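PDB 4WIA: archaeal flagellar ATP-binding protein FlaH from Methanocaldococcus jannaschii DSM 2661, which probably binds ATP and magnesium through a KaiC-like P-loop ATPase domain and serves as a component of the archaellum, the archaeal flagellum. Local coordinates for residues A[9-14]-A[51-56]; A[93-98]-A[130-135]; A[184-189]-A[197-202]. All coordinates share one frame; numbering follows the deposited sequence.

Interaction 1 (A[9-14]-A[51-56]); sequences IDLSRD and FLQNRY. With SO4 (sulfate ion), chain D; SO4 (sulfate ion), chain J.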
loop_
_atom_site.group_PDB
_atom_site.type_symbol
_atom_site.label_atom_id
_atom_site.label_comp_id
_atom_site.label_asym_id
_atom_site.label_seq_id
_atom_site.Cartn_x
_atom_site.Cartn_y
_atom_site.Cartn_z
ATOM N N ILE A 9 -8.450 -5.567 3.649
ATOM C CA ILE A 9 -9.322 -4.846 2.777
ATOM C C ILE A 9 -9.284 -3.314 3.078
ATOM O O ILE A 9 -10.122 -2.563 2.553
ATOM C CB ILE A 9 -10.777 -5.336 2.921
ATOM C CG1 ILE A 9 -11.213 -5.293 4.376
ATOM C CG2 ILE A 9 -10.918 -6.747 2.406
ATOM C CD1 ILE A 9 -12.561 -4.663 4.596
ATOM N N ASP A 10 -8.292 -2.879 3.831
ATOM C CA ASP A 10 -8.234 -1.527 4.340
ATOM C C ASP A 10 -8.225 -0.444 3.296
ATOM O O ASP A 10 -7.436 -0.477 2.409
ATOM C CB ASP A 10 -6.930 -1.337 5.088
ATOM C CG ASP A 10 -6.640 -2.410 6.059
ATOM O OD1 ASP A 10 -7.127 -3.521 5.968
ATOM O OD2 ASP A 10 -5.870 -2.138 6.936
ATOM N N LEU A 11 -9.050 0.566 3.488
ATOM C CA LEU A 11 -8.961 1.811 2.767
ATOM C C LEU A 11 -8.968 3.011 3.689
ATOM O O LEU A 11 -9.557 2.992 4.775
ATOM C CB LEU A 11 -10.175 1.913 1.837
ATOM C CG LEU A 11 -10.383 0.807 0.820
ATOM C CD1 LEU A 11 -11.624 1.091 0.012
ATOM C CD2 LEU A 11 -9.213 0.711 -0.129
ATOM N N SER A 12 -8.365 4.103 3.233
ATOM C CA SER A 12 -8.369 5.303 4.001
ATOM C C SER A 12 -9.792 5.803 4.268
ATOM O O SER A 12 -10.071 6.321 5.339
ATOM C CB SER A 12 -7.577 6.405 3.302
ATOM O OG SER A 12 -6.188 6.171 3.285
ATOM N N ARG A 13 -10.653 5.684 3.281
ATOM C CA ARG A 13 -11.906 6.389 3.255
ATOM C C ARG A 13 -12.962 5.782 4.131
ATOM O O ARG A 13 -13.984 6.385 4.338
ATOM C CB ARG A 13 -12.454 6.426 1.849
ATOM C CG ARG A 13 -13.080 5.113 1.374
ATOM C CD ARG A 13 -13.437 5.200 -0.089
ATOM N NE ARG A 13 -12.229 5.139 -0.904
ATOM C CZ ARG A 13 -12.193 5.279 -2.230
ATOM N NH1 ARG A 13 -13.318 5.427 -2.920
ATOM N NH2 ARG A 13 -11.043 5.240 -2.864
ATOM N N ASP A 14 -12.776 4.593 4.643
ATOM C CA ASP A 14 -13.737 4.054 5.543
ATOM C C ASP A 14 -13.050 3.180 6.572
ATOM O O ASP A 14 -11.885 2.900 6.479
ATOM C CB ASP A 14 -14.885 3.293 4.820
ATOM C CG ASP A 14 -14.441 2.009 4.140
ATOM O OD1 ASP A 14 -13.736 1.183 4.777
ATOM O OD2 ASP A 14 -14.849 1.791 2.950
ATOM N N PHE A 51 -9.236 -5.603 -1.370
ATOM C CA PHE A 51 -8.271 -6.651 -1.642
ATOM C C PHE A 51 -7.245 -6.205 -2.694
ATOM O O PHE A 51 -6.034 -6.351 -2.505
ATOM C CB PHE A 51 -8.990 -7.916 -2.169
ATOM C CG PHE A 51 -9.793 -8.666 -1.131
ATOM C CD1 PHE A 51 -9.212 -9.076 0.032
ATOM C CD2 PHE A 51 -11.103 -8.993 -1.355
ATOM C CE1 PHE A 51 -9.930 -9.777 0.957
ATOM C CE2 PHE A 51 -11.851 -9.702 -0.439
ATOM C CZ PHE A 51 -11.270 -10.050 0.757
ATOM N N LEU A 52 -7.719 -5.665 -3.811
ATOM C CA LEU A 52 -6.797 -5.275 -4.860
ATOM C C LEU A 52 -5.800 -4.205 -4.406
ATOM O O LEU A 52 -4.618 -4.251 -4.759
ATOM C CB LEU A 52 -7.552 -4.761 -6.076
ATOM C CG LEU A 52 -8.294 -5.816 -6.860
ATOM C CD1 LEU A 52 -9.309 -5.138 -7.758
ATOM C CD2 LEU A 52 -7.304 -6.616 -7.700
ATOM N N GLN A 53 -6.259 -3.220 -3.636
ATOM C CA GLN A 53 -5.362 -2.163 -3.180
ATOM C C GLN A 53 -4.371 -2.712 -2.183
ATOM O O GLN A 53 -3.298 -2.159 -2.015
ATOM C CB GLN A 53 -6.175 -1.033 -2.516
ATOM C CG GLN A 53 -7.002 -0.229 -3.494
ATOM C CD GLN A 53 -6.108 0.471 -4.459
ATOM O OE1 GLN A 53 -5.174 1.142 -4.075
ATOM N NE2 GLN A 53 -6.362 0.317 -5.687
ATOM N N ASN A 54 -4.727 -3.783 -1.490
ATOM C CA ASN A 54 -3.793 -4.388 -0.553
ATOM C C ASN A 54 -2.970 -5.547 -1.134
ATOM O O ASN A 54 -2.442 -6.343 -0.392
ATOM C CB ASN A 54 -4.547 -4.798 0.708
ATOM C CG ASN A 54 -4.910 -3.584 1.528
ATOM O OD1 ASN A 54 -4.132 -3.153 2.320
ATOM N ND2 ASN A 54 -6.100 -3.050 1.341
ATOM N N ARG A 55 -2.887 -5.605 -2.460
ATOM C CA ARG A 55 -1.958 -6.492 -3.199
ATOM C C ARG A 55 -2.417 -7.949 -3.251
ATOM O O ARG A 55 -1.610 -8.836 -3.461
ATOM C CB ARG A 55 -0.531 -6.413 -2.659
ATOM C CG ARG A 55 0.022 -4.991 -2.522
ATOM C CD ARG A 55 0.122 -4.327 -3.881
ATOM N NE ARG A 55 0.444 -2.937 -3.736
ATOM C CZ ARG A 55 0.740 -2.092 -4.727
ATOM N NH1 ARG A 55 0.964 -0.823 -4.428
ATOM N NH2 ARG A 55 0.883 -2.477 -5.973
ATOM N N TYR A 56 -3.721 -8.161 -3.110
ATOM C CA TYR A 56 -4.350 -9.433 -3.474
ATOM C C TYR A 56 -4.897 -9.416 -4.940
ATOM O O TYR A 56 -5.042 -8.369 -5.550
ATOM C CB TYR A 56 -5.464 -9.779 -2.506
ATOM C CG TYR A 56 -5.006 -9.832 -1.062
ATOM C CD1 TYR A 56 -4.470 -10.992 -0.538
ATOM C CD2 TYR A 56 -5.084 -8.710 -0.235
ATOM C CE1 TYR A 56 -4.034 -11.067 0.762
ATOM C CE2 TYR A 56 -4.648 -8.759 1.072
ATOM C CZ TYR A 56 -4.126 -9.927 1.564
ATOM O OH TYR A 56 -3.730 -10.035 2.821
HETATM S S SO4 D . -8.489 5.020 -0.247
HETATM O O1 SO4 D . -7.797 6.316 -0.419
HETATM O O2 SO4 D . -9.749 5.229 0.502
HETATM O O3 SO4 D . -8.796 4.444 -1.576
HETATM O O4 SO4 D . -7.617 4.091 0.504
HETATM S S SO4 J . -0.038 -4.495 -8.729
HETATM O O1 SO4 J . 1.153 -3.722 -9.214
HETATM O O2 SO4 J . 0.028 -4.623 -7.229
HETATM O O3 SO4 J . -1.373 -4.032 -9.048
HETATM O O4 SO4 J . 0.161 -5.866 -9.341
#
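Ile9 lays its CG2 methyl over one face of the Phe51 ring, in a CH-pi contact with Ile9 CG2 3.7 Å from the ring centroid and 21° off the ring normal. The methyl sits nearer the CE1 side of the ring than its centre, with Phe51 CE1 3.5 Å from Ile9 CG2. Within Ile9, CG1 lies between the backbone N and the carbonyl carbon (chi1 53°), and CG2, anti to the carbonyl carbon, is the branch that meets the ring. The two side chains run alongside each other in the same direction. This is the tight, buried part.

Asn54 ND2 donates to Asp10 O at 3.1 Å with an N-H...O angle of 159°. The acceptor lies close to the plane of the Asn54 amide. ND2 also bonds to Gly50 O, one turn back in helix 40-53, and the two bonds fix the rotation of the amide. A Schellman motif closes the helix, with Arg55 at positive phi as its C-prime residue.

The packing is looser toward the partly exposed side. There Leu11 CD2 only grazes Gln53 CG at 4.1 Å, and Gln53 OE1 turns to Arg55 of the second subunit. Beyond Leu11 a sulfate ion is held by Ser12 N, 2.8 Å from its O4, and by Arg13 NH2, 2.7 Å from its O3. Arg13 N and NE share its O2. Lys84 and Arg55 of the second subunit bind the same ion. Arg55 NH2 lies 2.6 Å from O2 of another sulfate, which Ser12 of the third subunit also binds.

Apolar packing and one hydrogen bond from a side-chain amide thus join the loop to the helix end, while basic groups and sulfate, probably from the crystallisation liquor, meet between subunits and probably offset one another's charge.

Interaction 2 (A[93-98]-A[130-135]); sequences IPVYPL and SALIAN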
loop_
_atom_site.group_PDB
_atom_site.type_symbol
_atom_site.label_atom_id
_atom_site.label_comp_id
_atom_site.label_asym_id
_atom_site.label_seq_id
_atom_site.Cartn_x
_atom_site.Cartn_y
_atom_site.Cartn_z
ATOM N N ILE A 93 -15.105 -11.585 -15.309
ATOM C CA ILE A 93 -15.752 -12.597 -16.131
ATOM C C ILE A 93 -17.239 -12.301 -16.289
ATOM O O ILE A 93 -18.055 -12.623 -15.396
ATOM C CB ILE A 93 -15.629 -13.953 -15.464
ATOM C CG1 ILE A 93 -14.152 -14.257 -15.165
ATOM C CG2 ILE A 93 -16.262 -15.051 -16.371
ATOM C CD1 ILE A 93 -13.293 -14.462 -16.398
ATOM N N PRO A 94 -17.606 -11.670 -17.384
ATOM C CA PRO A 94 -19.031 -11.484 -17.617
ATOM C C PRO A 94 -19.700 -12.781 -18.117
ATOM O O PRO A 94 -19.257 -13.335 -19.119
ATOM C CB PRO A 94 -19.096 -10.373 -18.687
ATOM C CG PRO A 94 -17.712 -10.249 -19.230
ATOM C CD PRO A 94 -16.747 -10.977 -18.353
ATOM N N VAL A 95 -20.784 -13.206 -17.453
ATOM C CA VAL A 95 -21.563 -14.337 -17.927
ATOM C C VAL A 95 -22.591 -13.883 -18.993
ATOM O O VAL A 95 -23.776 -13.641 -18.687
ATOM C CB VAL A 95 -22.247 -15.027 -16.746
ATOM C CG1 VAL A 95 -22.966 -16.298 -17.229
ATOM C CG2 VAL A 95 -21.208 -15.374 -15.684
ATOM N N TYR A 96 -22.133 -13.741 -20.231
ATOM C CA TYR A 96 -22.960 -13.110 -21.316
ATOM C C TYR A 96 -24.357 -13.658 -21.486
ATOM O O TYR A 96 -25.302 -12.897 -21.693
ATOM C CB TYR A 96 -22.242 -13.168 -22.667
ATOM C CG TYR A 96 -20.919 -12.443 -22.636
ATOM C CD1 TYR A 96 -20.882 -11.056 -22.493
ATOM C CD2 TYR A 96 -19.693 -13.148 -22.677
ATOM C CE1 TYR A 96 -19.676 -10.369 -22.415
ATOM C CE2 TYR A 96 -18.479 -12.471 -22.605
ATOM C CZ TYR A 96 -18.483 -11.079 -22.470
ATOM O OH TYR A 96 -17.299 -10.387 -22.418
ATOM N N PRO A 97 -24.502 -14.984 -21.422
ATOM C CA PRO A 97 -25.850 -15.490 -21.680
ATOM C C PRO A 97 -26.881 -15.055 -20.624
ATOM O O PRO A 97 -28.090 -14.950 -20.945
ATOM C CB PRO A 97 -25.673 -17.023 -21.690
ATOM C CG PRO A 97 -24.207 -17.283 -21.832
ATOM C CD PRO A 97 -23.483 -16.063 -21.356
ATOM N N LEU A 98 -26.439 -14.842 -19.383
ATOM C CA LEU A 98 -27.362 -14.360 -18.367
ATOM C C LEU A 98 -27.535 -12.862 -18.457
ATOM O O LEU A 98 -28.605 -12.376 -18.125
ATOM C CB LEU A 98 -26.958 -14.764 -16.952
ATOM C CG LEU A 98 -27.244 -16.252 -16.705
ATOM C CD1 LEU A 98 -26.728 -16.703 -15.352
ATOM C CD2 LEU A 98 -28.730 -16.602 -16.787
ATOM N N SER A 130 -26.751 -17.244 -7.074
ATOM C CA SER A 130 -28.153 -17.671 -7.137
ATOM C C SER A 130 -28.694 -17.715 -8.582
ATOM O O SER A 130 -29.398 -18.672 -8.942
ATOM C CB SER A 130 -29.070 -16.850 -6.211
ATOM O OG SER A 130 -29.244 -15.516 -6.643
ATOM N N ALA A 131 -28.340 -16.739 -9.424
ATOM C CA ALA A 131 -28.739 -16.788 -10.841
ATOM C C ALA A 131 -28.098 -17.986 -11.562
ATOM O O ALA A 131 -28.753 -18.658 -12.372
ATOM C CB ALA A 131 -28.388 -15.511 -11.551
ATOM N N LEU A 132 -26.839 -18.293 -11.257
ATOM C CA LEU A 132 -26.146 -19.419 -11.906
ATOM C C LEU A 132 -26.730 -20.766 -11.508
ATOM O O LEU A 132 -26.819 -21.670 -12.341
ATOM C CB LEU A 132 -24.668 -19.385 -11.549
ATOM C CG LEU A 132 -23.885 -18.213 -12.141
ATOM C CD1 LEU A 132 -22.502 -18.070 -11.525
ATOM C CD2 LEU A 132 -23.735 -18.315 -13.659
ATOM N N ILE A 133 -27.113 -20.928 -10.242
ATOM C CA ILE A 133 -27.790 -22.147 -9.824
ATOM C C ILE A 133 -29.173 -22.238 -10.471
ATOM O O ILE A 133 -29.498 -23.232 -11.122
ATOM C CB ILE A 133 -27.926 -22.238 -8.297
ATOM C CG1 ILE A 133 -26.512 -22.278 -7.695
ATOM C CG2 ILE A 133 -28.738 -23.477 -7.905
ATOM C CD1 ILE A 133 -26.402 -21.998 -6.198
ATOM N N ALA A 134 -29.975 -21.192 -10.308
ATOM C CA ALA A 134 -31.372 -21.208 -10.735
ATOM C C ALA A 134 -31.514 -21.480 -12.219
ATOM O O ALA A 134 -32.534 -21.989 -12.637
ATOM C CB ALA A 134 -32.053 -19.898 -10.374
ATOM N N ASN A 135 -30.506 -21.111 -13.005
ATOM C CA ASN A 135 -30.537 -21.335 -14.423
ATOM C C ASN A 135 -29.632 -22.446 -14.920
ATOM O O ASN A 135 -29.450 -22.601 -16.128
ATOM C CB ASN A 135 -30.228 -20.048 -15.145
ATOM C CG ASN A 135 -31.251 -19.000 -14.855
ATOM O OD1 ASN A 135 -32.397 -19.158 -15.191
ATOM N ND2 ASN A 135 -30.858 -17.942 -14.194
#
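Two short helices of the KaiC-like core meet here through Leu98 and Leu132, near the probable nucleotide site. Helix 96-100 follows strand 90-94, the outermost parallel strand of the sheet in this chain. Helix 129-134 follows the inner strand 123-127. The side chain of Ala131 is about 6 Å from that of Gln64, which probably binds ATP, as in related proteins.

Leu98 carries the contact, and its two methyls go to different partners. Leu98 CD1 meets Leu132 CD2 at 3.8 Å, with the two side chains crossing at a slant. Leu98 CD1 also lies 4.3 Å from Ala131 CB. Leu98 CD2 instead packs on the amide end of Asn135, 3.6 Å from Asn135 ND2. Val95, at the N-cap position of helix 96-100, adds a lighter touch. Val95 CG1 is anti to the backbone N (chi1 -175°) and comes to 4.2 Å from Leu132 CD2. Phe108 of helix 108-114 touches Val95, Leu98, Leu132 and Asn135, so a third helix joins the cluster.

Asn135 does not donate across the contact. Asn135 ND2 turns back to Ala131 O at 2.9 Å, with a bent N-H...O angle of 133°. Asn135 N also donates to Ala131 O, at 3.1 Å. The two donors approach from opposite faces of the carbonyl plane, and together they tie off the end of helix 129-134.

The two segments are therefore held to each other by van der Waals packing, without hydrogen bonds between them. Asn135 N and ND2 both donate to Ala131 O, and the Asn135 amide offers its carbon and nitrogen as a packing surface for a leucine methyl.

Interaction 3 (A[184-189]-A[197-202]); sequences IRTELF and NLAKIL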
loop_
_atom_site.group_PDB
_atom_site.type_symbol
_atom_site.label_atom_id
_atom_site.label_comp_id
_atom_site.label_asym_id
_atom_site.label_seq_id
_atom_site.Cartn_x
_atom_site.Cartn_y
_atom_site.Cartn_z
ATOM N N ILE A 184 -23.861 -12.918 5.552
ATOM C CA ILE A 184 -24.260 -11.560 5.660
ATOM C C ILE A 184 -25.572 -11.395 4.953
ATOM O O ILE A 184 -25.704 -11.743 3.767
ATOM C CB ILE A 184 -23.259 -10.620 4.980
ATOM C CG1 ILE A 184 -21.882 -10.820 5.558
ATOM C CG2 ILE A 184 -23.707 -9.185 5.162
ATOM C CD1 ILE A 184 -20.794 -10.085 4.783
ATOM N N ARG A 185 -26.546 -10.829 5.649
ATOM C CA ARG A 185 -27.836 -10.534 5.046
ATOM C C ARG A 185 -28.034 -9.048 4.855
ATOM O O ARG A 185 -27.843 -8.272 5.792
ATOM C CB ARG A 185 -28.963 -11.131 5.895
ATOM C CG ARG A 185 -30.359 -10.730 5.455
ATOM C CD ARG A 185 -31.404 -11.608 6.081
ATOM N NE ARG A 185 -32.698 -10.949 6.123
ATOM C CZ ARG A 185 -33.646 -11.026 5.178
ATOM N NH1 ARG A 185 -33.494 -11.754 4.067
ATOM N NH2 ARG A 185 -34.785 -10.360 5.353
ATOM N N THR A 186 -28.443 -8.662 3.651
ATOM C CA THR A 186 -28.651 -7.261 3.302
ATOM C C THR A 186 -30.128 -6.916 3.158
ATOM O O THR A 186 -30.889 -7.731 2.667
ATOM C CB THR A 186 -27.926 -6.885 2.009
ATOM O OG1 THR A 186 -28.322 -7.742 0.954
ATOM C CG2 THR A 186 -26.453 -7.018 2.190
ATOM N N GLU A 187 -30.505 -5.711 3.615
ATOM C CA GLU A 187 -31.837 -5.130 3.402
ATOM C C GLU A 187 -31.760 -3.614 3.240
ATOM O O GLU A 187 -30.743 -2.982 3.524
ATOM C CB GLU A 187 -32.814 -5.429 4.551
ATOM C CG GLU A 187 -33.145 -6.915 4.721
ATOM C CD GLU A 187 -34.433 -7.267 5.476
ATOM O OE1 GLU A 187 -35.547 -6.760 5.265
ATOM O OE2 GLU A 187 -34.341 -8.161 6.309
ATOM N N LEU A 188 -32.860 -3.054 2.780
ATOM C CA LEU A 188 -33.039 -1.639 2.754
ATOM C C LEU A 188 -33.945 -1.276 3.903
ATOM O O LEU A 188 -34.803 -2.051 4.287
ATOM C CB LEU A 188 -33.717 -1.194 1.468
ATOM C CG LEU A 188 -32.897 -1.258 0.192
ATOM C CD1 LEU A 188 -33.789 -0.762 -0.951
ATOM C CD2 LEU A 188 -31.615 -0.445 0.255
ATOM N N PHE A 189 -33.730 -0.100 4.473
ATOM C CA PHE A 189 -34.642 0.435 5.470
ATOM C C PHE A 189 -34.513 1.940 5.431
ATOM O O PHE A 189 -33.521 2.478 4.922
ATOM C CB PHE A 189 -34.329 -0.119 6.864
ATOM C CG PHE A 189 -33.089 0.495 7.501
ATOM C CD1 PHE A 189 -31.822 0.216 7.021
ATOM C CD2 PHE A 189 -33.214 1.354 8.572
ATOM C CE1 PHE A 189 -30.703 0.760 7.604
ATOM C CE2 PHE A 189 -32.100 1.920 9.153
ATOM C CZ PHE A 189 -30.845 1.624 8.674
ATOM N N ASN A 197 -28.826 1.057 3.472
ATOM C CA ASN A 197 -28.600 -0.359 3.457
ATOM C C ASN A 197 -28.183 -0.852 4.813
ATOM O O ASN A 197 -27.516 -0.137 5.555
ATOM C CB ASN A 197 -27.507 -0.671 2.494
ATOM C CG ASN A 197 -27.780 -0.082 1.140
ATOM O OD1 ASN A 197 -27.715 1.132 0.971
ATOM N ND2 ASN A 197 -28.067 -0.929 0.163
ATOM N N LEU A 198 -28.592 -2.063 5.159
ATOM C CA LEU A 198 -28.086 -2.689 6.347
ATOM C C LEU A 198 -27.536 -4.005 5.932
ATOM O O LEU A 198 -28.227 -4.745 5.259
ATOM C CB LEU A 198 -29.193 -2.887 7.383
ATOM C CG LEU A 198 -28.806 -3.753 8.583
ATOM C CD1 LEU A 198 -27.903 -2.986 9.515
ATOM C CD2 LEU A 198 -30.045 -4.211 9.337
ATOM N N ALA A 199 -26.308 -4.279 6.361
ATOM C CA ALA A 199 -25.666 -5.563 6.216
ATOM C C ALA A 199 -25.520 -6.164 7.590
ATOM O O ALA A 199 -24.810 -5.629 8.423
ATOM C CB ALA A 199 -24.326 -5.381 5.606
ATOM N N LYS A 200 -26.225 -7.263 7.865
ATOM C CA LYS A 200 -26.152 -7.887 9.141
ATOM C C LYS A 200 -25.353 -9.195 9.057
ATOM O O LYS A 200 -25.621 -10.061 8.211
ATOM C CB LYS A 200 -27.540 -8.142 9.631
ATOM C CG LYS A 200 -27.583 -8.568 11.077
ATOM C CD LYS A 200 -29.022 -8.841 11.483
ATOM C CE LYS A 200 -29.342 -8.372 12.878
ATOM N NZ LYS A 200 -30.812 -8.173 12.941
ATOM N N ILE A 201 -24.412 -9.365 9.976
ATOM C CA ILE A 201 -23.528 -10.504 9.931
ATOM C C ILE A 201 -24.172 -11.551 10.810
ATOM O O ILE A 201 -24.030 -11.522 12.014
ATOM C CB ILE A 201 -22.130 -10.141 10.422
ATOM C CG1 ILE A 201 -21.482 -9.171 9.432
ATOM C CG2 ILE A 201 -21.307 -11.414 10.598
ATOM C CD1 ILE A 201 -20.107 -8.641 9.816
ATOM N N LEU A 202 -24.878 -12.486 10.191
ATOM C CA LEU A 202 -25.581 -13.526 10.930
ATOM C C LEU A 202 -24.661 -14.601 11.438
ATOM O O LEU A 202 -24.981 -15.251 12.388
ATOM C CB LEU A 202 -26.636 -14.156 10.065
ATOM C CG LEU A 202 -27.663 -13.199 9.498
ATOM C CD1 LEU A 202 -28.565 -13.923 8.511
ATOM C CD2 LEU A 202 -28.471 -12.583 10.613
#
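Lys200 N donates to Arg185 O at 2.8 Å, in an almost straight bond with an N-H...O angle of 176°. The return bond from Arg185 N to Lys200 O is also 2.8 Å. At the next hydrogen-bonded pair, Leu198 N reaches Glu187 O at 2.9 Å, and Glu187 N reaches Leu198 O at 3.0 Å. The two strands are antiparallel, and their N-to-C directions differ by 157° over these segments. Between and beside these pairs lie the non-hydrogen-bonded pairs Ile184 with Ile201, Thr186 with Ala199, and Leu188 with Asn197.

The side chains of the non-hydrogen-bonded pairs share one face of the sheet. On it Ile184 CG2 packs against Ala199 CB at 3.9 Å. Leu188 and Asn197 run alongside each other, with Leu188 CD2 3.6 Å from Asn197 ND2. That contact is packing; the hydrogen bond of Asn197 ND2 goes to Thr38 O. Thr186 OG1 stands between its own backbone N and carbonyl carbon (chi1 56°) and bonds to Thr38 OG1. Thr38 and Lys40, both close to Thr186, probably bind ATP.

Arg185, Glu187, Leu198 and Lys200 occupy the other face, where the charged ends lead away from the contact. At the end of the pairing Phe189 turns the edge of its ring to Asn197 O, with Phe189 CE1 3.9 Å from that oxygen.

This is a beta hairpin built onto the parallel core of a KaiC-type P-loop ATPase. Strand 182-191 borders strand 29-33, and the face bearing Thr186 and Asn197 is hydrogen-bonded to Thr38 of the P-loop.

How the interactions relate
The three contacts follow one another along the chain without nesting or crossing. Interaction 1 closes first. It brings the loop after strand 6-7 to the end of helix 40-53, so that strand 29-33 and the P-loop lie within the closed span. Interaction 2 closes a second span, which contains helix 108-114 and strand 123-127, and ties together two helices that follow parallel strands. Interaction 3 closes a short hairpin and carries the same sheet into its antiparallel part. Interactions 1 and 2 lie on opposite sides of the chain's centre, with their centres 28 Å apart. Interaction 1 borders other subunits, whereas interactions 2 and 3 approach the probable nucleotide site.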